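Local coordinates for mitotic checkpoint control protein kinase BUB1 (Drosophila melanogaster, PDB 6JKK) that forms the kinase domain of BubR1, a mitotic checkpoint protein of kinetochores, which probably binds ATP and phosphorylates proteins such as CENP-E, at residues V210-K215 / R241-Q246; K233-R238 / D248-V253; M237-P242 / T274-K279; F295-N300 / T306-Q311. One frame throughout, in Å; residues are numbered along the deposited sequence.

Contact 1. Residues V210-K215 / R241-Q246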
# COMPACT_ATOMS: atom_id res chain seq x y z
N VAL A 210 7.00 -3.70 6.76
CA VAL A 210 8.42 -3.42 6.51
C VAL A 210 8.65 -1.95 6.15
O VAL A 210 9.62 -1.62 5.46
CB VAL A 210 9.01 -4.34 5.42
CG1 VAL A 210 9.00 -5.78 5.87
CG2 VAL A 210 8.26 -4.19 4.09
N SER A 211 7.77 -1.08 6.61
CA SER A 211 7.86 0.34 6.25
C SER A 211 9.08 0.99 6.90
O SER A 211 9.67 0.44 7.84
CB SER A 211 6.58 1.08 6.62
OG SER A 211 5.49 0.62 5.84
N ILE A 212 9.47 2.15 6.39
CA ILE A 212 10.65 2.86 6.88
C ILE A 212 10.27 4.23 7.41
O ILE A 212 9.58 4.99 6.73
CB ILE A 212 11.67 3.04 5.74
CG1 ILE A 212 12.10 1.69 5.18
CG2 ILE A 212 12.88 3.85 6.21
CD1 ILE A 212 12.90 1.80 3.89
N ASP A 213 10.69 4.55 8.64
CA ASP A 213 10.43 5.87 9.20
C ASP A 213 11.68 6.74 9.06
O ASP A 213 12.65 6.57 9.80
CB ASP A 213 9.99 5.78 10.66
CG ASP A 213 9.62 7.14 11.25
OD1 ASP A 213 9.64 8.15 10.51
OD2 ASP A 213 9.32 7.19 12.46
N MET A 214 11.63 7.69 8.13
CA MET A 214 12.77 8.56 7.86
C MET A 214 13.06 9.53 9.01
O MET A 214 14.17 10.07 9.11
CB MET A 214 12.56 9.34 6.56
CG MET A 214 12.47 8.45 5.33
SD MET A 214 13.98 7.51 5.05
CE MET A 214 15.09 8.82 4.50
N LYS A 215 12.07 9.75 9.88
CA LYS A 215 12.24 10.67 11.01
C LYS A 215 13.17 10.09 12.08
O LYS A 215 13.62 10.81 12.98
CB LYS A 215 10.88 11.05 11.62
CG LYS A 215 10.01 11.89 10.69
CD LYS A 215 8.91 12.62 11.45
CE LYS A 215 7.97 13.38 10.51
NZ LYS A 215 8.66 14.49 9.79
N ARG A 241 23.05 2.37 -6.93
CA ARG A 241 22.77 3.72 -6.43
C ARG A 241 21.89 3.76 -5.18
O ARG A 241 21.06 2.88 -4.95
CB ARG A 241 22.20 4.61 -7.54
CG ARG A 241 23.27 5.26 -8.40
CD ARG A 241 22.70 6.35 -9.29
NE ARG A 241 21.60 5.84 -10.10
CZ ARG A 241 20.50 6.54 -10.39
NH1 ARG A 241 20.36 7.78 -9.94
NH2 ARG A 241 19.54 5.99 -11.13
N PRO A 242 22.10 4.80 -4.35
CA PRO A 242 21.29 5.00 -3.15
C PRO A 242 19.84 5.34 -3.47
O PRO A 242 19.56 5.88 -4.54
CB PRO A 242 21.97 6.20 -2.47
CG PRO A 242 22.68 6.90 -3.58
CD PRO A 242 23.15 5.82 -4.48
N TRP A 243 18.93 5.02 -2.55
CA TRP A 243 17.50 5.30 -2.73
C TRP A 243 16.84 5.58 -1.40
O TRP A 243 17.31 5.13 -0.35
CB TRP A 243 16.81 4.10 -3.38
CG TRP A 243 17.05 2.82 -2.66
CD1 TRP A 243 18.03 1.91 -2.91
CD2 TRP A 243 16.30 2.30 -1.55
NE1 TRP A 243 17.94 0.85 -2.04
CE2 TRP A 243 16.88 1.07 -1.19
CE3 TRP A 243 15.19 2.76 -0.83
CZ2 TRP A 243 16.40 0.30 -0.14
CZ3 TRP A 243 14.71 1.99 0.21
CH2 TRP A 243 15.31 0.77 0.54
N THR A 244 15.75 6.33 -1.44
CA THR A 244 14.83 6.45 -0.31
C THR A 244 13.42 6.28 -0.86
O THR A 244 12.96 5.17 -1.09
CB THR A 244 14.97 7.80 0.42
OG1 THR A 244 14.86 8.88 -0.52
CG2 THR A 244 16.30 7.89 1.16
N TYR A 245 12.75 7.40 -1.10
CA TYR A 245 11.35 7.38 -1.55
C TYR A 245 11.15 6.78 -2.94
O TYR A 245 10.04 6.37 -3.29
CB TYR A 245 10.75 8.79 -1.47
CG TYR A 245 10.80 9.39 -0.08
CD1 TYR A 245 9.81 9.13 0.86
CD2 TYR A 245 11.85 10.22 0.29
CE1 TYR A 245 9.87 9.67 2.13
CE2 TYR A 245 11.91 10.77 1.56
CZ TYR A 245 10.92 10.49 2.47
OH TYR A 245 10.98 11.04 3.73
N GLN A 246 12.22 6.71 -3.74
CA GLN A 246 12.14 6.12 -5.08
C GLN A 246 11.57 4.71 -5.07
O GLN A 246 10.94 4.27 -6.04
CB GLN A 246 13.51 6.10 -5.76
CG GLN A 246 14.21 7.46 -5.90
CD GLN A 246 15.11 7.78 -4.72
OE1 GLN A 246 14.73 7.57 -3.57
NE2 GLN A 246 16.31 8.28 -5.00
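Ile212 and Met214, at the start of the activation segment just beyond the DFG motif of the kinase fold, pack against Trp243, Thr244 and Tyr245 in the loop that leads into helix 246-261. Ile212 reaches across with its long branch, and CD1 comes to the edge of the indole, close to its plane, 4.1 Å from Trp243 CZ3. The two side chains cross at about a right angle. At the other end of the indole, Trp243 NE1 hydrogen-bonds to Tyr225 O. Met214 suits a place between unlike partners because its thread of single bonds can fold: bent at chi2 and chi3, it brings CE to 3.7 Å from Thr244 CG2 and lays CG 3.4 Å from Tyr245 OH. Two short bonds shape the flanks. Thr244 N donates to Gln246 OE1 at 2.7 Å, with an N-H...O angle of 163°, which ties the loop to the first turn of the helix. Asp213 OD1 accepts from Lys215 N at 3.0 Å, an Asx turn that bends the chain after the strand. Around this contact, strand 212-213 pairs with strand 178-179 through Ile179, while Asp213 OD2 forms a salt bridge with Arg104 of helix 92-104 and Phe223 meets the Trp243 ring.

Contact 2. Residues K233-R238 / D248-V253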
# COMPACT_ATOMS: atom_id res chain seq x y z
N LYS A 233 13.44 -5.17 -7.59
CA LYS A 233 14.54 -4.21 -7.66
C LYS A 233 14.05 -2.89 -8.24
O LYS A 233 13.65 -2.84 -9.41
CB LYS A 233 15.65 -4.74 -8.56
CG LYS A 233 16.74 -5.57 -7.89
CD LYS A 233 17.87 -5.75 -8.89
CE LYS A 233 19.03 -6.55 -8.33
NZ LYS A 233 20.05 -6.79 -9.39
N CYS A 234 14.08 -1.81 -7.46
CA CYS A 234 13.83 -0.49 -8.03
C CYS A 234 15.04 -0.09 -8.89
O CYS A 234 16.05 -0.81 -8.93
CB CYS A 234 13.51 0.57 -6.96
SG CYS A 234 14.88 1.07 -5.87
N ILE A 235 14.94 1.03 -9.60
CA ILE A 235 15.96 1.41 -10.57
C ILE A 235 17.33 1.63 -9.93
O ILE A 235 18.37 1.25 -10.49
CB ILE A 235 15.52 2.65 -11.38
CG1 ILE A 235 14.23 2.35 -12.13
CG2 ILE A 235 16.60 3.08 -12.35
CD1 ILE A 235 14.32 1.08 -12.96
N GLU A 236 17.34 2.25 -8.76
CA GLU A 236 18.59 2.51 -8.04
C GLU A 236 19.29 1.21 -7.64
O GLU A 236 20.52 1.12 -7.68
CB GLU A 236 18.32 3.39 -6.81
CG GLU A 236 17.90 4.83 -7.15
CD GLU A 236 16.47 4.95 -7.64
OE1 GLU A 236 15.69 3.98 -7.50
OE2 GLU A 236 16.11 6.03 -8.17
N MET A 237 18.50 0.21 -7.26
CA MET A 237 19.04 -1.09 -6.85
C MET A 237 19.67 -1.84 -8.02
O MET A 237 20.57 -2.66 -7.82
CB MET A 237 17.94 -1.96 -6.24
CG MET A 237 17.42 -1.48 -4.91
SD MET A 237 16.04 -2.50 -4.40
CE MET A 237 15.58 -1.69 -2.86
N ARG A 238 19.20 -1.57 -9.23
CA ARG A 238 19.73 -2.22 -10.42
C ARG A 238 21.04 -1.57 -10.89
O ARG A 238 21.80 -2.16 -11.65
CB ARG A 238 18.70 -2.19 -11.56
CG ARG A 238 17.39 -2.91 -11.23
CD ARG A 238 16.29 -2.63 -12.26
NE ARG A 238 15.85 -3.83 -12.96
CZ ARG A 238 14.70 -4.46 -12.72
NH1 ARG A 238 13.87 -4.01 -11.79
NH2 ARG A 238 14.37 -5.54 -13.42
N ASP A 248 9.13 3.46 -3.29
CA ASP A 248 7.67 3.52 -3.34
C ASP A 248 7.19 3.96 -4.72
O ASP A 248 6.18 3.45 -5.22
CB ASP A 248 7.16 4.49 -2.28
CG ASP A 248 6.98 3.85 -0.94
OD1 ASP A 248 7.28 2.64 -0.82
OD2 ASP A 248 6.55 4.55 0.00
N LEU A 249 7.90 4.90 -5.32
CA LEU A 249 7.50 5.46 -6.61
C LEU A 249 7.65 4.39 -7.69
O LEU A 249 6.87 4.33 -8.64
CB LEU A 249 8.30 6.73 -6.93
CG LEU A 249 8.19 7.83 -5.86
CD1 LEU A 249 8.88 9.10 -6.29
CD2 LEU A 249 6.74 8.12 -5.52
N TYR A 250 8.64 3.52 -7.52
CA TYR A 250 8.79 2.35 -8.38
C TYR A 250 7.59 1.43 -8.18
O TYR A 250 7.00 0.96 -9.16
CB TYR A 250 10.09 1.62 -8.05
CG TYR A 250 10.31 0.34 -8.83
CD1 TYR A 250 10.90 0.36 -10.08
CD2 TYR A 250 9.93 -0.89 -8.30
CE1 TYR A 250 11.10 -0.81 -10.79
CE2 TYR A 250 10.13 -2.06 -8.99
CZ TYR A 250 10.71 -2.01 -10.24
OH TYR A 250 10.91 -3.18 -10.93
N GLY A 251 7.22 1.18 -6.93
CA GLY A 251 6.08 0.33 -6.62
C GLY A 251 4.79 0.86 -7.21
O GLY A 251 3.96 0.09 -7.72
N LEU A 252 4.63 2.18 -7.14
CA LEU A 252 3.48 2.87 -7.71
C LEU A 252 3.32 2.57 -9.19
O LEU A 252 2.22 2.24 -9.65
CB LEU A 252 3.63 4.39 -7.52
CG LEU A 252 2.62 5.13 -6.65
CD1 LEU A 252 2.82 6.63 -6.79
CD2 LEU A 252 1.19 4.74 -7.00
N VAL A 253 4.40 2.71 -9.95
CA VAL A 253 4.37 2.40 -11.38
C VAL A 253 3.98 0.95 -11.61
O VAL A 253 3.17 0.65 -12.50
CB VAL A 253 5.72 2.69 -12.06
CG1 VAL A 253 5.69 2.27 -13.52
CG2 VAL A 253 6.04 4.16 -11.98
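Tyr250 swings its ring out from helix 246-261 toward Cys234 by setting CG anti to its own backbone N (chi1 176°), and Cys234 brings CA and CB against the ring, while its SG stands between its own N and carbonyl carbon (chi1 70°). Cys234 CA sits over the middle of one face, 3.7 Å from the Tyr250 centroid and only 11° off the ring normal, a CH-pi contact; Cys234 CB lies 3.7 Å from Tyr250 CG. A small side chain suits this place, since it lets the backbone itself come down onto the aromatic face. On the same face, toward the rim, lies the carbonyl carbon of Lys233. Ile235 adds a looser apolar touch, CD1 to Tyr250 CE1 at 4.3 Å.

The long helix here is the F helix of the kinase fold, and the short one, 235-238, probably corresponds to the APE motif that ends the activation segment. Asp248, two residues before Tyr250 and pointing away from Cys234, accepts hydrogen bonds from the backbone N atoms of His180 and Ala181 in the catalytic loop, the usual role of the F-helix aspartate.

At the phenolic end, Tyr250 OH hydrogen-bonds to Leu231 O. The side chains of Arg238, bent at chi3, and Tyr250 cross at about a right angle, with NH1 at the guanidinium edge making a weak bond to Tyr250 OH at 3.2 Å. The same NH1 also gives a weak bond to Lys233 O, 2.7 Å away.

Contact 3. Residues M237-P242 / T274-K279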
# COMPACT_ATOMS: atom_id res chain seq x y z
N MET A 237 18.50 0.21 -7.26
CA MET A 237 19.04 -1.09 -6.85
C MET A 237 19.67 -1.84 -8.02
O MET A 237 20.57 -2.66 -7.82
CB MET A 237 17.94 -1.96 -6.24
CG MET A 237 17.42 -1.48 -4.91
SD MET A 237 16.04 -2.50 -4.40
CE MET A 237 15.58 -1.69 -2.86
N ARG A 238 19.20 -1.57 -9.23
CA ARG A 238 19.73 -2.22 -10.42
C ARG A 238 21.04 -1.57 -10.89
O ARG A 238 21.80 -2.16 -11.65
CB ARG A 238 18.70 -2.19 -11.56
CG ARG A 238 17.39 -2.91 -11.23
CD ARG A 238 16.29 -2.63 -12.26
NE ARG A 238 15.85 -3.83 -12.96
CZ ARG A 238 14.70 -4.46 -12.72
NH1 ARG A 238 13.87 -4.01 -11.79
NH2 ARG A 238 14.37 -5.54 -13.42
N THR A 239 21.30 -0.36 -10.39
CA THR A 239 22.34 0.49 -10.96
C THR A 239 23.35 1.00 -9.93
O THR A 239 23.99 2.03 -10.14
CB THR A 239 21.73 1.69 -11.71
OG1 THR A 239 20.83 2.40 -10.84
CG2 THR A 239 20.95 1.22 -12.92
N GLY A 240 23.51 0.26 -8.83
CA GLY A 240 24.47 0.61 -7.80
C GLY A 240 24.30 1.99 -7.20
O GLY A 240 25.28 2.70 -6.97
N ARG A 241 23.05 2.37 -6.93
CA ARG A 241 22.77 3.72 -6.43
C ARG A 241 21.89 3.76 -5.18
O ARG A 241 21.06 2.88 -4.95
CB ARG A 241 22.20 4.61 -7.54
CG ARG A 241 23.27 5.26 -8.40
CD ARG A 241 22.70 6.35 -9.29
NE ARG A 241 21.60 5.84 -10.10
CZ ARG A 241 20.50 6.54 -10.39
NH1 ARG A 241 20.36 7.78 -9.94
NH2 ARG A 241 19.54 5.99 -11.13
N PRO A 242 22.10 4.80 -4.35
CA PRO A 242 21.29 5.00 -3.15
C PRO A 242 19.84 5.34 -3.47
O PRO A 242 19.56 5.88 -4.54
CB PRO A 242 21.97 6.20 -2.47
CG PRO A 242 22.68 6.90 -3.58
CD PRO A 242 23.15 5.82 -4.48
N THR A 274 19.66 5.66 -21.47
CA THR A 274 19.93 5.13 -20.14
C THR A 274 18.66 5.24 -19.30
O THR A 274 18.67 5.04 -18.09
CB THR A 274 21.07 5.90 -19.45
OG1 THR A 274 20.78 7.30 -19.48
CG2 THR A 274 22.39 5.65 -20.15
N ILE A 275 17.56 5.56 -19.98
CA ILE A 275 16.26 5.75 -19.35
C ILE A 275 15.52 4.43 -19.19
O ILE A 275 15.41 3.65 -20.14
CB ILE A 275 15.40 6.74 -20.18
CG1 ILE A 275 16.03 8.14 -20.16
CG2 ILE A 275 13.98 6.78 -19.67
CD1 ILE A 275 16.11 8.76 -18.77
N TRP A 276 15.02 4.18 -17.98
CA TRP A 276 14.28 2.96 -17.70
C TRP A 276 12.78 3.14 -17.92
O TRP A 276 12.18 4.12 -17.45
CB TRP A 276 14.55 2.50 -16.27
CG TRP A 276 15.99 2.13 -16.03
CD1 TRP A 276 17.03 2.98 -15.79
CD2 TRP A 276 16.54 0.81 -16.00
NE1 TRP A 276 18.20 2.26 -15.62
CE2 TRP A 276 17.92 0.93 -15.74
CE3 TRP A 276 16.01 -0.47 -16.18
CZ2 TRP A 276 18.76 -0.18 -15.65
CZ3 TRP A 276 16.84 -1.57 -16.09
CH2 TRP A 276 18.20 -1.42 -15.83
N MET A 277 12.18 2.21 -18.65
CA MET A 277 10.74 2.22 -18.90
C MET A 277 10.24 0.78 -18.85
O MET A 277 11.04 -0.16 -18.97
CB MET A 277 10.44 2.82 -20.28
CG MET A 277 10.76 4.30 -20.41
SD MET A 277 9.74 5.31 -19.32
CE MET A 277 8.26 5.45 -20.33
N PRO A 278 8.93 0.60 -18.64
CA PRO A 278 8.41 -0.77 -18.74
C PRO A 278 8.66 -1.34 -20.13
O PRO A 278 8.71 -0.59 -21.11
CB PRO A 278 6.91 -0.58 -18.52
CG PRO A 278 6.81 0.66 -17.68
CD PRO A 278 7.90 1.56 -18.20
N LYS A 279 8.82 -2.66 -20.20
CA LYS A 279 9.07 -3.34 -21.47
C LYS A 279 7.86 -3.19 -22.39
O LYS A 279 7.98 -3.18 -23.62
CB LYS A 279 9.35 -4.81 -21.18
CG LYS A 279 9.98 -5.59 -22.32
CD LYS A 279 10.53 -6.90 -21.78
CE LYS A 279 10.98 -7.81 -22.90
NZ LYS A 279 11.58 -9.06 -22.35
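Trp276, on one strand of the small antiparallel hairpin 267-269/276-278, reaches its indole over to Arg238 and Thr239 where helix 235-238 gives way to loop. The hairpin occupies the interval between helices 246-261 and 288-299, where the canonical kinase fold carries its G helix.

The apolar part of the contact belongs to the Thr239 methyl. Its CG2, anti to the carbonyl carbon, lies 3.8 Å from Trp276 CZ2 and meets the indole obliquely, with the two side chains running past each other in opposite directions. Threonine fits here by using both branches: CG2 packs against the indole while OG1 hydrogen-bonds back to Ile235 O, folding the polar branch back onto the short helix.

Contact with the charged chain is looser and slanted. Arg238 CD and NE each stand 4.0 Å from Trp276 CZ3, and the guanidinium and indole planes are 52° apart, so the arginine leans against the aromatic corner without stacking on it. A broad, partly exposed tryptophan can serve both neighbours at once because its six-membered ring presents CZ2 to one and CZ3 to the other.

On the strand side, backbone groups take part in hydrogen bonds: Met277 pairs with Val268 across the hairpin, and the carbonyl oxygen Trp276 O accepts from Asn300 ND2 at the end of helix 288-299.

Contact 4. Residues F295-N300 / T306-Q311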
# COMPACT_ATOMS: atom_id res chain seq x y z
N PHE A 295 5.28 7.33 -16.18
CA PHE A 295 6.20 6.21 -15.96
C PHE A 295 7.65 6.70 -15.92
O PHE A 295 8.41 6.31 -15.03
CB PHE A 295 6.03 5.15 -17.06
CG PHE A 295 4.68 4.47 -17.06
CD1 PHE A 295 3.78 4.66 -16.02
CD2 PHE A 295 4.33 3.63 -18.12
CE1 PHE A 295 2.54 4.03 -16.03
CE2 PHE A 295 3.09 3.01 -18.14
CZ PHE A 295 2.20 3.20 -17.10
N ARG A 296 8.02 7.55 -16.87
CA ARG A 296 9.40 8.04 -16.95
C ARG A 296 9.78 8.87 -15.73
O ARG A 296 10.89 8.74 -15.19
CB ARG A 296 9.62 8.85 -18.23
CG ARG A 296 11.08 9.20 -18.48
CD ARG A 296 11.27 10.02 -19.76
NE ARG A 296 10.10 10.01 -20.63
CZ ARG A 296 9.20 10.99 -20.70
NH1 ARG A 296 9.33 12.06 -19.93
NH2 ARG A 296 8.17 10.89 -21.52
N THR A 297 8.86 9.71 -15.28
CA THR A 297 9.10 10.61 -14.16
C THR A 297 9.25 9.83 -12.86
O THR A 297 10.10 10.15 -12.02
CB THR A 297 7.96 11.62 -14.02
OG1 THR A 297 7.88 12.40 -15.21
CG2 THR A 297 8.18 12.54 -12.83
N LEU A 298 8.42 8.80 -12.69
CA LEU A 298 8.43 8.04 -11.45
C LEU A 298 9.55 7.01 -11.40
O LEU A 298 9.99 6.61 -10.32
CB LEU A 298 7.07 7.37 -11.22
CG LEU A 298 5.87 8.26 -10.88
CD1 LEU A 298 4.57 7.48 -10.96
CD2 LEU A 298 6.04 8.86 -9.50
N LEU A 299 10.02 6.57 -12.57
CA LEU A 299 11.08 5.56 -12.63
C LEU A 299 12.48 6.15 -12.68
O LEU A 299 13.46 5.50 -12.29
CB LEU A 299 10.88 4.65 -13.85
CG LEU A 299 9.75 3.63 -13.80
CD1 LEU A 299 9.66 2.87 -15.11
CD2 LEU A 299 9.99 2.66 -12.65
N ASN A 300 12.59 7.37 -13.19
CA ASN A 300 13.91 7.95 -13.43
C ASN A 300 14.11 9.22 -12.63
O ASN A 300 13.80 10.31 -13.09
CB ASN A 300 14.10 8.21 -14.92
CG ASN A 300 13.99 6.94 -15.75
OD1 ASN A 300 14.99 6.27 -16.02
ND2 ASN A 300 12.78 6.59 -16.16
N THR A 306 15.84 15.30 -4.07
CA THR A 306 14.57 15.83 -4.56
C THR A 306 13.76 14.76 -5.30
O THR A 306 14.25 14.13 -6.24
CB THR A 306 14.78 17.03 -5.51
OG1 THR A 306 15.41 16.59 -6.71
CG2 THR A 306 15.66 18.07 -4.85
N MET A 307 12.53 14.55 -4.86
CA MET A 307 11.62 13.62 -5.54
C MET A 307 10.79 14.38 -6.57
O MET A 307 10.63 15.60 -6.46
CB MET A 307 10.70 12.94 -4.52
CG MET A 307 11.43 12.02 -3.55
SD MET A 307 12.25 10.66 -4.41
CE MET A 307 13.96 11.04 -4.04
N PRO A 308 10.27 13.67 -7.59
CA PRO A 308 9.37 14.33 -8.54
C PRO A 308 8.09 14.84 -7.87
O PRO A 308 7.66 14.29 -6.85
CB PRO A 308 9.01 13.20 -9.51
CG PRO A 308 9.33 11.93 -8.78
CD PRO A 308 10.53 12.27 -7.95
N ASN A 309 7.50 15.89 -8.44
CA ASN A 309 6.25 16.44 -7.93
C ASN A 309 5.07 15.52 -8.28
O ASN A 309 4.62 15.49 -9.42
CB ASN A 309 6.03 17.85 -8.50
CG ASN A 309 4.86 18.59 -7.85
OD1 ASN A 309 3.84 17.99 -7.51
ND2 ASN A 309 5.00 19.90 -7.70
N LEU A 310 4.58 14.78 -7.29
CA LEU A 310 3.48 13.84 -7.50
C LEU A 310 2.16 14.56 -7.82
O LEU A 310 1.29 14.01 -8.51
CB LEU A 310 3.31 12.92 -6.29
CG LEU A 310 4.51 12.08 -5.86
CD1 LEU A 310 4.13 11.05 -4.81
CD2 LEU A 310 5.15 11.39 -7.06
N GLN A 311 2.00 15.78 -7.31
CA GLN A 311 0.79 16.56 -7.59
C GLN A 311 0.71 16.98 -9.05
O GLN A 311 -0.38 17.02 -9.61
CB GLN A 311 0.68 17.77 -6.66
CG GLN A 311 0.38 17.39 -5.20
CD GLN A 311 -0.86 16.49 -5.06
OE1 GLN A 311 -1.88 16.71 -5.71
NE2 GLN A 311 -0.76 15.49 -4.18
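Pro308 and Leu310 lean against Thr297 and Leu298 where the chain passes through a short loop from helix 288-299 into helix 310-322, two successive helices of the kinase C-lobe. Met307 leads in, its side chain resting on Tyr245 and Gln246. Pro308 follows, and its rigid ring suits an extended approach to a helix: CB lies 3.5 Å from Thr297 CG2, tighter than usual carbon packing, and CG is 3.8 Å from Thr297 O. Thr297 has CG2 anti to its backbone N (chi1 -61° for OG1), which sends the methyl to the proline, while OG1 hydrogen-bonds to Asn293 O one turn back. Asn309 is the N-cap of the second helix. Its OD1 accepts a weak bond from Gln311 N at 2.9 Å and a hydrogen bond from Gln312 N, so the short amide side chain satisfies NH groups of the first turn. Leu310 then turns inward, its CD2 methyl 3.6 Å from Leu298 CD2 as the two side chains cross at about a right angle; Leu167 and Val170 of helix 156-175 also touch it. Gln311 ends the segment with NE2 hydrogen-bonded to both Asp168 OD1 and Asp171 OD2.

In the fold
From the N terminus, contact 1 opens on strand 212-213 and closes the long, mostly irregular loop that holds the activation segment and helix 235-238. Contact 2 begins inside that loop, at 233-238, and ends on helix 246-261 at 248-253, so the two cross along the chain. Contact 3 starts from nearly the same place as contact 2, sharing Met237 and Arg238, but reaches further, to the hairpin strand 276-278. It begins where contact 1 ends. Contact 4 follows in series, closing the short loop 300-309. It packs on contact 2 through Leu298 and Leu299, on contact 3 through Asn300, and on contact 1 through Met307, joining the activation segment to the C-lobe helices.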